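PDB 3EGL: DegV family protein from Corynebacterium glutamicum, which binds long-chain fatty acids such as palmitate and may play a role in lipid transport or fatty acid metabolism. Local coordinates for residues A[7-12]-A[25-30]; A[15-20]-A[237-242]; A[45-50]-A[82-87]; A[144-149]-A[168-173]; A[206-211]-A[230-235]. One frame throughout, in Å; residues are numbered along the deposited sequence. Where two conformers were deposited one is given.

Contact 1: A[7-12]-A[25-30]; sequences RVIVDS and DITVIN
Strand 7-11 and the first part of strand 26-35 run parallel, and their side chains sort onto two faces. On one face Ile9 and Thr27 run alongside each other in the same direction, while Ile29 crosses Ile9 obliquely. With its CG1 beside the backbone N (chi1 -38°), Ile29 brings CD1 to 3.7 Å from Ile9 CG2; helix 47-60 packs over this face through Leu50, Ser53 and Gln57. On the other face Val10 and Val28 also lie alongside each other, their CG2 methyls 4.1 Å apart. Val10 CG2, wedged between the backbone N and the carbonyl carbon, meets Ile26 CG2 as well, and helix 104-116 covers Val8, Val10 and Ile26.

Between the faces the backbones are zipped by Thr27 N to Val8 O, Val10 N to Thr27 O and Ile29 N to Val10 O. The middle bond, 2.9 Å from Val10 N to Thr27 O, runs nearly along the C=O axis. A weaker, bent bond from Ser12 N to Ile29 O ends the series. At the Arg7 end, one water donates to Val8 O and Asp25 O and accepts from Thr27 OG1. Beyond it Arg7, bent at chi2 and chi3, reaches Asp25 in a salt bridge modelled too tightly for its exact geometry to be trusted.

This is the pairing within the beta-alpha-beta unit 7-11, 18-23, 26-35. Asp11, its OD2 held by His70 ND1 and Ile71 N and its OD1 bonded to Ser13 OG, lies about 7 Å, side chain to ligand, from bound palmitate; a largely apolar parallel pair thus carries, at its C-terminal end, a multiply bonded, probably polarised carboxylate near the lipid.

Contact 2: A[15-20]-A[237-242]; sequences CLPTHV and SFMSVD
Pro17 takes the centre, its ring edge at CD and CG meeting two residues of strand 237-242. Selenomethionine Met239 reaches it tip to tip: with CG anti to the backbone N (chi1 175°) and the chain extended beyond, the CE methyl arrives 3.7 Å from Pro17 CD. Val241 crosses the proline obliquely and sets CG1 at 3.6 Å from the same Pro17 CD. The Met239 methyl also touches Val20, whose CG2 comes end-on to CE at 4.1 Å.

One residue pair further along, Cys15 CB lies 3.6 Å from Asp242 O and also packs against Val241 CG2. No direct hydrogen bond joins the segments; instead a water donates to Cys15 O and accepts from Asp242 N, bridging the two backbones beside the apolar patch. Cys15 itself has positive phi (65°), part of the turn that leads to Pro17 at the N-cap of helix 18-23.

Behind this shell, Met104 of helix 104-116 packs on both Met239 and Val241, while backbone bonds to Ile210 and Ile212 hold their strand, an outer one of its sheet. Side chain to ligand, Cys15 is about 5 Å from palmitate. The arrangement joins the two alpha/beta halves of the DegV fold beside the bound fatty acid.

Contact 3: A[45-50]-A[82-87]; sequences LSSLEL and AVTAAA
Two hydrogen bonds grip Glu49 OE1. Ser46 N donates at 2.9 Å to Glu49 OE1 along a nearly straight line (176°), arriving from above the carboxylate plane, and His32 NE2 of strand 26-35 is bonded to the same oxygen. In return Glu49 N donates to Ser46 OG at 3.3 Å, so each residue's side chain accepts from the other's backbone. That is a capping box, with Ser46 as N-cap of helix 47-60; it satisfies an amide of the first turn and fixes the rotation of the glutamate, whose negative charge near a helix N-terminus is probably favoured by the helix dipole.

Just past the cap, the first turn of this helix lies against the C-terminal turn of helix 78-86, a helix-helix packing on one side of the five-stranded sheet. Small side chains let the backbones come close, with CA atoms of Ser47 and Ala85 5.2 Å apart. Ala85 CB sits 3.5 Å from Ser47 O and 3.7 Å from Leu50 CB. Leu50, its CG beside the backbone N (chi1 -72°), sends the CD1 branch over to the other helix, 3.5 Å from Ala82 N and 3.8 Å from Ala82 CB. On the more exposed side Ser47 CB meets Thr84 CB at 4.0 Å, while Thr84 OG1 turns to Ser80 O within its own helix. Tyr54 packs against both Ala82 and Ala85, and Val96 of strand 94-97 touches Ala82 from the sheet.

Contact 4: A[144-149]-A[168-173]; sequences HRIDEI and TRPIMR
Arg169 lays one face of its guanidinium over the carbonyl of His144, with His144 O 3.4 Å above the plane and over its centre. The carbonyl oxygen therefore meets the flat side of the cation, an electrostatic contact with no hydrogen bond in it. A bend at chi2 (105°) folds the chain so that Arg169 CG, too, lies 3.7 Å from His144 O. Arg169 NH2 also makes a weak bond to Thr168 O of its own segment. The His144 ring turns to a different partner, its ND1 bonding Tyr142 OH.

Next along, Ile146 crosses Pro170 at about a right angle and pushes CG2 to 3.5 Å from Pro170 CD. Its CG1 is wedged between the backbone N and the carbonyl carbon, which puts CG2 beside the backbone N. A water links the two segments here, accepting from Ile146 N and donating to Thr168 O.

Within 144-149, Arg145 grips Glu148 side-on with two nitrogens, NE to OE1 at 3.0 Å and NH2 to OE2 at 2.6 Å, each carboxylate oxygen accepting on its syn lone pair. This salt bridge ties the segment to itself.

Residues 144-149 follow strand 137-142, and Thr168 to Pro170 lead into its antiparallel neighbour, strand 171-175. The contact thus closes the long connection between them where the strands end, with Pro170 bonded by backbone to Leu143, Met172 packed on strand 178-181, and Ile149 touching the palmitate.

Contact 5: A[206-211]-A[230-235]; sequences EPVFIA and NALPEG
Leu232, the first residue to leave helical geometry after helix 224-231, turns its side chain to Val208 and Ile210, just before and within the start of strand 209-215. Its CD2 meets Ile210 tip to tip, 4.0 Å from Ile210 CG1, while its CG lies 4.0 Å from Val208 CG2, the two side chains crossing at about a right angle. Val208 presents that methyl because its CG1 is anti to the backbone N (chi1 -171°), leaving CG2 beside the N.

Pro233 follows and makes the tightest approach: CG comes 3.2 Å from Glu206 O, and CB packs loosely on Pro207 CD at 4.3 Å. Here a proline ring edge rests on a peptide carbonyl. Glu234 contributes through its backbone, Glu234 O lying 3.9 Å from Pro207 CB. At Gly235 phi is positive (85°), and Gly235 O comes 3.6 Å from Pro207 CB as the chain turns past it.

No hydrogen bond crosses between the segments, but Ser236 OG, just beyond Gly235, bonds both Pro233 O and Val208 N. The turn delivers the chain into strand 237-242, paired parallel with 209-215. Ala203 of helix 196-203 packs on Val208 and Pro233, and strand 255-261 flanks Val208 and Ile210 within the sheet.

In the fold
Contacts 1 and 3 belong to the half built on the five-stranded sheet: contact 1 pairs its strands, and contact 3 packs helices on one face, touching it where Ile29 CD1 meets Leu50 CD2 at 3.5 Å. Contacts 4 and 5 lie on the six-stranded sheet, their centres 25 Å apart. Contact 2 spans the halves, meeting contact 1 through Leu16 and sharing the strand pair 209-215 and 237-242 with contact 5. Only contact 1 has direct hydrogen bonds between its segments; waters bridge contacts 1, 2 and 4. Contact 3 is buried and mostly alanine and leucine; contacts 1, 2 and 5 are partly buried, and contact 4, at the surface, is distinguished by a guanidinium face over a carbonyl.

Contact 1: A[7-12]-A[25-30]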
# COMPACT_ATOMS: atom_id res chain seq x y z
N ARG A 7 15.60 -9.06 -7.20
CA ARG A 7 14.33 -8.87 -7.87
C ARG A 7 13.26 -8.51 -6.87
O ARG A 7 13.18 -9.13 -5.80
CB ARG A 7 13.93 -10.12 -8.65
CG ARG A 7 14.90 -10.54 -9.76
CD ARG A 7 14.08 -11.07 -10.91
NE ARG A 7 14.22 -10.14 -11.99
CZ ARG A 7 13.25 -9.55 -12.67
NH1 ARG A 7 11.98 -9.77 -12.42
NH2 ARG A 7 13.60 -8.71 -13.62
N VAL A 8 12.42 -7.53 -7.22
CA VAL A 8 11.38 -7.04 -6.31
C VAL A 8 9.98 -7.45 -6.76
O VAL A 8 9.64 -7.36 -7.95
CB VAL A 8 11.47 -5.52 -6.15
CG1 VAL A 8 10.35 -4.98 -5.21
CG2 VAL A 8 12.87 -5.12 -5.62
N ILE A 9 9.19 -7.93 -5.81
CA ILE A 9 7.84 -8.42 -6.06
C ILE A 9 6.91 -7.79 -5.06
O ILE A 9 7.21 -7.76 -3.86
CB ILE A 9 7.72 -9.96 -5.88
CG1 ILE A 9 8.79 -10.68 -6.70
CG2 ILE A 9 6.33 -10.47 -6.32
CD1 ILE A 9 8.63 -12.27 -6.73
N VAL A 10 5.77 -7.30 -5.56
CA VAL A 10 4.68 -6.80 -4.71
C VAL A 10 3.40 -7.47 -5.20
O VAL A 10 3.40 -8.17 -6.20
CB VAL A 10 4.46 -5.23 -4.79
CG1 VAL A 10 5.69 -4.49 -4.41
CG2 VAL A 10 4.04 -4.79 -6.19
N ASP A 11 2.31 -7.23 -4.49
CA ASP A 11 1.01 -7.65 -4.96
C ASP A 11 0.28 -6.40 -5.47
O ASP A 11 0.84 -5.28 -5.41
CB ASP A 11 0.27 -8.45 -3.88
CG ASP A 11 0.00 -7.63 -2.60
OD1 ASP A 11 -0.82 -6.68 -2.69
OD2 ASP A 11 0.57 -7.96 -1.50
N SER A 12 -0.93 -6.59 -6.00
CA SER A 12 -1.66 -5.50 -6.65
C SER A 12 -2.07 -4.41 -5.63
O SER A 12 -2.22 -3.25 -6.01
CB SER A 12 -2.88 -6.03 -7.41
OG SER A 12 -3.76 -6.57 -6.44
N ASP A 25 10.90 -2.90 -13.53
CA ASP A 25 11.04 -4.36 -13.46
C ASP A 25 10.61 -4.93 -12.08
O ASP A 25 11.22 -5.86 -11.51
CB ASP A 25 12.47 -4.73 -13.79
CG ASP A 25 12.60 -6.13 -14.31
OD1 ASP A 25 11.58 -6.82 -14.53
OD2 ASP A 25 13.74 -6.58 -14.50
N ILE A 26 9.55 -4.34 -11.55
CA ILE A 26 8.94 -4.85 -10.34
C ILE A 26 7.84 -5.83 -10.78
O ILE A 26 7.00 -5.48 -11.60
CB ILE A 26 8.35 -3.69 -9.50
CG1 ILE A 26 9.50 -2.78 -9.01
CG2 ILE A 26 7.51 -4.21 -8.32
CD1 ILE A 26 9.03 -1.52 -8.32
N THR A 27 7.86 -7.03 -10.21
CA THR A 27 6.86 -8.03 -10.52
C THR A 27 5.63 -7.74 -9.65
O THR A 27 5.74 -7.57 -8.41
CB THR A 27 7.40 -9.46 -10.24
OG1 THR A 27 8.62 -9.66 -10.95
CG2 THR A 27 6.41 -10.54 -10.69
N VAL A 28 4.46 -7.67 -10.31
CA VAL A 28 3.18 -7.50 -9.60
C VAL A 28 2.33 -8.81 -9.60
O VAL A 28 2.06 -9.36 -10.65
CB VAL A 28 2.41 -6.29 -10.20
CG1 VAL A 28 1.06 -6.05 -9.46
CG2 VAL A 28 3.32 -5.01 -10.19
N ILE A 29 1.96 -9.32 -8.43
CA ILE A 29 1.01 -10.46 -8.39
C ILE A 29 -0.33 -9.96 -7.96
O ILE A 29 -0.44 -9.34 -6.90
CB ILE A 29 1.40 -11.57 -7.36
CG1 ILE A 29 2.89 -11.77 -7.33
CG2 ILE A 29 0.69 -12.92 -7.69
CD1 ILE A 29 3.29 -12.53 -6.13
N ASN A 30 -1.36 -10.26 -8.73
CA ASN A 30 -2.72 -9.80 -8.40
C ASN A 30 -3.43 -10.55 -7.27
O ASN A 30 -3.53 -11.79 -7.32
CB ASN A 30 -3.60 -9.83 -9.65
CG ASN A 30 -3.17 -8.81 -10.69
OD1 ASN A 30 -2.47 -7.84 -10.37
ND2 ASN A 30 -3.55 -9.03 -11.93
O HOH W 1 10.80 -8.29 -10.10
O HOH W 2 12.90 -5.83 -9.41

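Contact 2: A[15-20]-A[237-242]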
# COMPACT_ATOMS: atom_id res chain seq x y z
N CYS A 15 -0.69 -0.76 -5.44
CA CYS A 15 -1.18 0.27 -6.36
C CYS A 15 -0.17 0.89 -7.35
O CYS A 15 -0.39 2.02 -7.81
CB CYS A 15 -1.87 1.42 -5.61
SG CYS A 15 -3.28 0.85 -4.63
N LEU A 16 0.91 0.19 -7.67
CA LEU A 16 1.85 0.80 -8.57
C LEU A 16 1.18 0.92 -9.91
O LEU A 16 0.51 -0.01 -10.35
CB LEU A 16 3.11 -0.04 -8.73
CG LEU A 16 4.06 -0.04 -7.55
CD1 LEU A 16 5.07 -1.16 -7.81
CD2 LEU A 16 4.76 1.31 -7.38
N PRO A 17 1.33 2.08 -10.57
CA PRO A 17 0.87 2.13 -11.96
C PRO A 17 1.63 1.11 -12.77
O PRO A 17 2.82 0.84 -12.54
CB PRO A 17 1.26 3.54 -12.41
CG PRO A 17 1.22 4.33 -11.14
CD PRO A 17 1.82 3.39 -10.10
N THR A 18 0.89 0.51 -13.69
CA THR A 18 1.41 -0.54 -14.53
C THR A 18 2.72 -0.17 -15.21
O THR A 18 3.68 -0.93 -15.12
CB THR A 18 0.35 -0.98 -15.54
OG1 THR A 18 -0.70 -1.62 -14.79
CG2 THR A 18 0.91 -1.99 -16.51
N HIS A 19 2.77 0.99 -15.85
CA HIS A 19 3.98 1.38 -16.60
C HIS A 19 5.18 1.62 -15.67
O HIS A 19 6.33 1.37 -16.07
CB HIS A 19 3.70 2.59 -17.51
CG HIS A 19 3.54 3.86 -16.75
ND1 HIS A 19 2.34 4.22 -16.14
CD2 HIS A 19 4.43 4.83 -16.42
CE1 HIS A 19 2.51 5.37 -15.50
NE2 HIS A 19 3.76 5.76 -15.67
N VAL A 20 4.95 2.08 -14.44
CA VAL A 20 6.01 2.18 -13.43
C VAL A 20 6.57 0.80 -13.02
O VAL A 20 7.80 0.59 -13.00
CB VAL A 20 5.51 2.93 -12.19
CG1 VAL A 20 6.56 2.94 -11.07
CG2 VAL A 20 5.08 4.36 -12.56
N SER A 237 6.67 16.14 -3.83
CA SER A 237 6.26 15.65 -5.15
C SER A 237 4.98 14.85 -5.08
O SER A 237 4.66 14.27 -4.05
CB SER A 237 7.36 14.86 -5.86
OG SER A 237 8.00 13.99 -4.98
N PHE A 238 4.24 14.86 -6.19
CA PHE A 238 2.91 14.29 -6.20
C PHE A 238 2.71 13.33 -7.33
O PHE A 238 2.93 13.64 -8.48
CB PHE A 238 1.84 15.38 -6.20
CG PHE A 238 1.91 16.29 -4.99
CD1 PHE A 238 0.98 16.14 -3.94
CD2 PHE A 238 2.91 17.27 -4.90
CE1 PHE A 238 1.06 16.97 -2.81
CE2 PHE A 238 3.01 18.10 -3.77
CZ PHE A 238 2.09 17.96 -2.73
N MSE A 239 2.23 12.16 -6.99
CA MSE A 239 1.98 11.13 -7.95
C MSE A 239 0.50 10.69 -7.86
O MSE A 239 -0.10 10.69 -6.79
CB MSE A 239 2.95 10.01 -7.58
CG MSE A 239 2.79 8.80 -8.36
SE MSE A 239 4.10 7.56 -7.78
CE MSE A 239 3.78 6.36 -9.22
N SER A 240 -0.11 10.36 -8.98
CA SER A 240 -1.48 9.84 -9.00
C SER A 240 -1.47 8.34 -9.19
O SER A 240 -0.73 7.86 -10.03
CB SER A 240 -2.22 10.41 -10.20
OG SER A 240 -2.48 11.77 -9.97
N VAL A 241 -2.29 7.60 -8.45
CA VAL A 241 -2.47 6.17 -8.68
C VAL A 241 -3.94 5.80 -8.61
O VAL A 241 -4.78 6.54 -8.08
CB VAL A 241 -1.62 5.27 -7.73
CG1 VAL A 241 -0.15 5.49 -7.92
CG2 VAL A 241 -2.01 5.46 -6.26
N ASP A 242 -4.26 4.66 -9.19
CA ASP A 242 -5.58 4.09 -9.07
C ASP A 242 -5.51 3.11 -7.95
O ASP A 242 -4.53 2.35 -7.85
CB ASP A 242 -5.91 3.32 -10.33
CG ASP A 242 -6.10 4.21 -11.51
OD1 ASP A 242 -6.62 5.34 -11.34
OD2 ASP A 242 -5.75 3.78 -12.62
O HOH W 3 -2.17 2.74 -10.19

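Contact 3: A[45-50]-A[82-87]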
# COMPACT_ATOMS: atom_id res chain seq x y z
N LEU A 45 -3.39 -13.99 -1.44
CA LEU A 45 -2.65 -14.94 -2.25
C LEU A 45 -2.37 -16.19 -1.45
O LEU A 45 -2.04 -16.09 -0.26
CB LEU A 45 -1.33 -14.35 -2.66
CG LEU A 45 -1.48 -13.17 -3.62
CD1 LEU A 45 -0.14 -12.43 -3.78
CD2 LEU A 45 -2.07 -13.64 -4.97
N SER A 46 -2.51 -17.36 -2.09
CA SER A 46 -2.26 -18.63 -1.43
C SER A 46 -0.76 -18.91 -1.43
O SER A 46 -0.05 -18.38 -2.24
CB SER A 46 -3.00 -19.76 -2.16
OG SER A 46 -2.33 -20.06 -3.38
N SER A 47 -0.28 -19.80 -0.58
CA SER A 47 1.15 -20.03 -0.52
C SER A 47 1.63 -20.76 -1.79
O SER A 47 2.76 -20.58 -2.26
CB SER A 47 1.51 -20.78 0.77
OG SER A 47 0.84 -22.01 0.77
N LEU A 48 0.74 -21.55 -2.37
CA LEU A 48 1.04 -22.21 -3.62
C LEU A 48 1.34 -21.21 -4.78
O LEU A 48 2.26 -21.42 -5.56
CB LEU A 48 -0.12 -23.14 -3.96
CG LEU A 48 0.12 -24.26 -4.93
CD1 LEU A 48 1.00 -25.30 -4.24
CD2 LEU A 48 -1.24 -24.88 -5.40
N GLU A 49 0.59 -20.12 -4.86
CA GLU A 49 0.75 -19.16 -5.94
C GLU A 49 2.00 -18.38 -5.65
O GLU A 49 2.63 -17.91 -6.59
CB GLU A 49 -0.39 -18.13 -6.02
CG GLU A 49 -1.79 -18.64 -6.12
CD GLU A 49 -2.77 -17.46 -5.99
OE1 GLU A 49 -3.33 -17.21 -4.88
OE2 GLU A 49 -2.88 -16.70 -7.00
N LEU A 50 2.31 -18.16 -4.38
CA LEU A 50 3.52 -17.43 -4.06
C LEU A 50 4.77 -18.27 -4.31
O LEU A 50 5.77 -17.75 -4.82
CB LEU A 50 3.47 -16.85 -2.64
CG LEU A 50 2.50 -15.67 -2.50
CD1 LEU A 50 2.20 -15.36 -1.04
CD2 LEU A 50 3.10 -14.43 -3.21
N ALA A 82 2.99 -15.90 2.29
CA ALA A 82 4.31 -15.52 1.76
C ALA A 82 5.45 -16.16 2.57
O ALA A 82 6.45 -16.61 2.00
CB ALA A 82 4.43 -14.01 1.78
N VAL A 83 5.27 -16.19 3.89
CA VAL A 83 6.25 -16.74 4.80
C VAL A 83 6.35 -18.25 4.63
O VAL A 83 7.45 -18.80 4.67
CB VAL A 83 5.87 -16.38 6.25
CG1 VAL A 83 6.43 -17.39 7.19
CG2 VAL A 83 6.32 -14.94 6.60
N THR A 84 5.21 -18.91 4.42
CA THR A 84 5.17 -20.33 4.10
C THR A 84 5.87 -20.59 2.75
O THR A 84 6.71 -21.49 2.66
CB THR A 84 3.71 -20.83 4.06
OG1 THR A 84 3.05 -20.50 5.30
CG2 THR A 84 3.65 -22.34 3.81
N ALA A 85 5.57 -19.80 1.70
CA ALA A 85 6.24 -20.03 0.39
C ALA A 85 7.75 -19.75 0.45
O ALA A 85 8.55 -20.49 -0.14
CB ALA A 85 5.59 -19.21 -0.74
N ALA A 86 8.13 -18.68 1.15
CA ALA A 86 9.55 -18.34 1.28
C ALA A 86 10.36 -19.48 1.95
O ALA A 86 11.51 -19.71 1.58
CB ALA A 86 9.73 -17.04 2.01
N ALA A 87 9.76 -20.23 2.87
CA ALA A 87 10.49 -21.26 3.59
C ALA A 87 10.74 -22.46 2.68
O ALA A 87 11.35 -23.45 3.09
CB ALA A 87 9.72 -21.67 4.83

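Contact 4: A[144-149]-A[168-173]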
# COMPACT_ATOMS: atom_id res chain seq x y z
N HIS A 144 -15.93 7.93 0.95
CA HIS A 144 -17.00 8.77 0.51
C HIS A 144 -18.33 8.25 1.05
O HIS A 144 -19.28 9.00 1.21
CB HIS A 144 -16.99 8.80 -0.99
CG HIS A 144 -17.99 9.74 -1.57
ND1 HIS A 144 -18.02 11.08 -1.24
CD2 HIS A 144 -18.97 9.54 -2.48
CE1 HIS A 144 -18.98 11.66 -1.93
NE2 HIS A 144 -19.58 10.75 -2.68
N ARG A 145 -18.36 6.94 1.32
CA ARG A 145 -19.39 6.30 2.13
C ARG A 145 -18.77 5.13 2.94
O ARG A 145 -17.69 4.64 2.64
CB ARG A 145 -20.54 5.81 1.24
CG ARG A 145 -20.24 4.55 0.42
CD ARG A 145 -21.50 4.08 -0.32
NE ARG A 145 -21.22 2.94 -1.22
CZ ARG A 145 -21.83 2.74 -2.39
NH1 ARG A 145 -22.78 3.58 -2.81
NH2 ARG A 145 -21.52 1.70 -3.14
N ILE A 146 -19.44 4.66 3.97
CA ILE A 146 -18.79 3.65 4.80
C ILE A 146 -19.33 2.23 4.62
O ILE A 146 -18.85 1.32 5.29
CB ILE A 146 -18.88 4.02 6.29
CG1 ILE A 146 -20.35 4.23 6.64
CG2 ILE A 146 -18.09 5.28 6.57
CD1 ILE A 146 -20.68 3.62 7.88
N ASP A 147 -20.31 2.06 3.74
CA ASP A 147 -20.93 0.77 3.52
C ASP A 147 -19.87 -0.37 3.32
O ASP A 147 -19.85 -1.35 4.07
CB ASP A 147 -21.91 0.83 2.33
CG ASP A 147 -22.94 2.02 2.41
OD1 ASP A 147 -22.68 3.11 3.00
OD2 ASP A 147 -24.03 1.86 1.82
N GLU A 148 -18.99 -0.23 2.33
CA GLU A 148 -18.02 -1.28 2.00
C GLU A 148 -16.92 -1.50 3.03
O GLU A 148 -16.60 -2.64 3.33
CB GLU A 148 -17.39 -1.01 0.63
CG GLU A 148 -18.34 -1.15 -0.53
CD GLU A 148 -19.19 0.10 -0.80
OE1 GLU A 148 -19.23 1.05 0.04
OE2 GLU A 148 -19.82 0.11 -1.88
N ILE A 149 -16.34 -0.43 3.58
CA ILE A 149 -15.40 -0.62 4.71
C ILE A 149 -16.00 -1.41 5.88
O ILE A 149 -15.31 -2.29 6.48
CB ILE A 149 -14.78 0.68 5.25
CG1 ILE A 149 -13.47 0.34 5.95
CG2 ILE A 149 -15.69 1.39 6.25
CD1 ILE A 149 -12.36 0.21 5.00
N THR A 168 -19.89 9.56 8.58
CA THR A 168 -20.40 9.27 7.24
C THR A 168 -19.33 9.41 6.14
O THR A 168 -19.44 8.75 5.10
CB THR A 168 -21.64 10.14 6.95
OG1 THR A 168 -21.32 11.50 7.28
CG2 THR A 168 -22.85 9.68 7.80
N ARG A 169 -18.32 10.25 6.38
CA ARG A 169 -17.19 10.49 5.45
C ARG A 169 -15.85 10.57 6.17
O ARG A 169 -15.18 11.60 6.08
CB ARG A 169 -17.33 11.81 4.69
CG ARG A 169 -18.12 11.70 3.43
CD ARG A 169 -19.41 12.29 3.74
NE ARG A 169 -20.34 12.20 2.65
CZ ARG A 169 -21.36 11.36 2.63
NH1 ARG A 169 -22.16 11.35 1.60
NH2 ARG A 169 -21.58 10.52 3.63
N PRO A 170 -15.47 9.51 6.89
CA PRO A 170 -14.31 9.62 7.76
C PRO A 170 -13.00 9.68 6.99
O PRO A 170 -12.94 9.31 5.80
CB PRO A 170 -14.37 8.34 8.57
CG PRO A 170 -15.00 7.34 7.62
CD PRO A 170 -16.01 8.14 6.84
N ILE A 171 -11.96 10.19 7.67
CA ILE A 171 -10.58 9.90 7.31
C ILE A 171 -10.13 8.72 8.17
O ILE A 171 -10.19 8.79 9.40
CB ILE A 171 -9.61 11.09 7.52
CG1 ILE A 171 -10.09 12.35 6.77
CG2 ILE A 171 -8.13 10.68 7.15
CD1 ILE A 171 -10.21 12.13 5.24
N MSE A 172 -9.72 7.64 7.52
CA MSE A 172 -9.15 6.48 8.19
C MSE A 172 -7.62 6.56 8.10
O MSE A 172 -7.07 7.18 7.19
CB MSE A 172 -9.62 5.17 7.56
CG MSE A 172 -11.15 5.03 7.39
SE MSE A 172 -12.22 5.07 9.03
CE MSE A 172 -11.41 3.52 9.92
N ARG A 173 -6.95 5.89 9.02
CA ARG A 173 -5.52 5.80 9.01
C ARG A 173 -5.10 4.39 9.45
O ARG A 173 -5.75 3.79 10.27
CB ARG A 173 -5.02 6.87 9.96
CG ARG A 173 -3.63 6.77 10.47
CD ARG A 173 -3.53 7.86 11.53
NE ARG A 173 -2.38 7.73 12.41
CZ ARG A 173 -1.13 7.90 12.02
NH1 ARG A 173 -0.13 7.77 12.88
NH2 ARG A 173 -0.88 8.17 10.74
O HOH W 4 -21.67 6.78 4.58

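Contact 5: A[206-211]-A[230-235]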
# COMPACT_ATOMS: atom_id res chain seq x y z
N GLU A 206 9.22 19.81 6.28
CA GLU A 206 10.07 19.13 5.31
C GLU A 206 9.24 18.62 4.14
O GLU A 206 8.12 18.19 4.34
CB GLU A 206 10.78 17.96 5.95
CG GLU A 206 11.45 18.33 7.22
CD GLU A 206 12.91 18.56 7.02
OE1 GLU A 206 13.29 19.56 6.37
OE2 GLU A 206 13.68 17.72 7.52
N PRO A 207 9.80 18.68 2.91
CA PRO A 207 9.18 18.14 1.69
C PRO A 207 8.78 16.69 1.87
O PRO A 207 9.44 15.93 2.56
CB PRO A 207 10.30 18.23 0.66
CG PRO A 207 11.57 18.49 1.48
CD PRO A 207 11.09 19.32 2.60
N VAL A 208 7.68 16.32 1.24
CA VAL A 208 7.07 15.04 1.41
C VAL A 208 6.95 14.41 0.04
O VAL A 208 6.79 15.10 -0.96
CB VAL A 208 5.63 15.22 1.95
CG1 VAL A 208 5.02 13.87 2.35
CG2 VAL A 208 5.61 16.18 3.14
N PHE A 209 6.98 13.10 -0.04
CA PHE A 209 6.56 12.47 -1.28
C PHE A 209 5.12 11.92 -1.14
O PHE A 209 4.84 11.19 -0.19
CB PHE A 209 7.57 11.40 -1.70
CG PHE A 209 7.05 10.46 -2.75
CD1 PHE A 209 7.18 10.76 -4.10
CD2 PHE A 209 6.43 9.27 -2.38
CE1 PHE A 209 6.72 9.87 -5.07
CE2 PHE A 209 5.95 8.39 -3.36
CZ PHE A 209 6.09 8.70 -4.71
N ILE A 210 4.24 12.23 -2.09
CA ILE A 210 2.84 11.87 -1.97
C ILE A 210 2.25 11.13 -3.16
O ILE A 210 2.35 11.56 -4.32
CB ILE A 210 1.93 13.13 -1.80
CG1 ILE A 210 2.32 13.95 -0.58
CG2 ILE A 210 0.44 12.72 -1.69
CD1 ILE A 210 1.77 13.39 0.72
N ALA A 211 1.54 10.05 -2.87
CA ALA A 211 0.82 9.32 -3.89
C ALA A 211 -0.66 9.38 -3.57
O ALA A 211 -1.10 8.93 -2.49
CB ALA A 211 1.33 7.90 -3.98
N ASN A 230 -0.74 23.35 -1.96
CA ASN A 230 -0.68 24.62 -1.24
C ASN A 230 -0.20 24.47 0.18
O ASN A 230 0.44 25.36 0.70
CB ASN A 230 -2.05 25.32 -1.22
CG ASN A 230 -2.66 25.48 -2.60
OD1 ASN A 230 -1.94 25.66 -3.61
ND2 ASN A 230 -3.99 25.38 -2.67
N ALA A 231 -0.52 23.35 0.82
CA ALA A 231 -0.24 23.26 2.24
C ALA A 231 1.11 22.63 2.62
O ALA A 231 1.66 22.93 3.68
CB ALA A 231 -1.38 22.60 2.95
N LEU A 232 1.66 21.78 1.76
CA LEU A 232 2.84 21.01 2.11
C LEU A 232 4.10 21.79 1.79
O LEU A 232 4.07 22.61 0.87
CB LEU A 232 2.83 19.66 1.38
CG LEU A 232 2.44 18.45 2.25
CD1 LEU A 232 1.51 18.82 3.40
CD2 LEU A 232 1.83 17.36 1.40
N PRO A 233 5.22 21.51 2.49
CA PRO A 233 6.44 22.31 2.25
C PRO A 233 6.92 22.24 0.81
O PRO A 233 6.74 21.21 0.14
CB PRO A 233 7.48 21.67 3.18
CG PRO A 233 6.69 21.00 4.23
CD PRO A 233 5.46 20.49 3.54
N GLU A 234 7.49 23.33 0.33
CA GLU A 234 7.97 23.44 -1.04
C GLU A 234 8.92 22.32 -1.37
O GLU A 234 9.70 21.89 -0.52
CB GLU A 234 8.71 24.76 -1.23
CG GLU A 234 7.81 25.96 -1.41
CD GLU A 234 8.59 27.27 -1.32
OE1 GLU A 234 9.72 27.35 -1.89
OE2 GLU A 234 8.08 28.21 -0.67
N GLY A 235 8.87 21.87 -2.63
CA GLY A 235 9.68 20.76 -3.11
C GLY A 235 9.09 19.39 -2.85
O GLY A 235 9.79 18.40 -2.94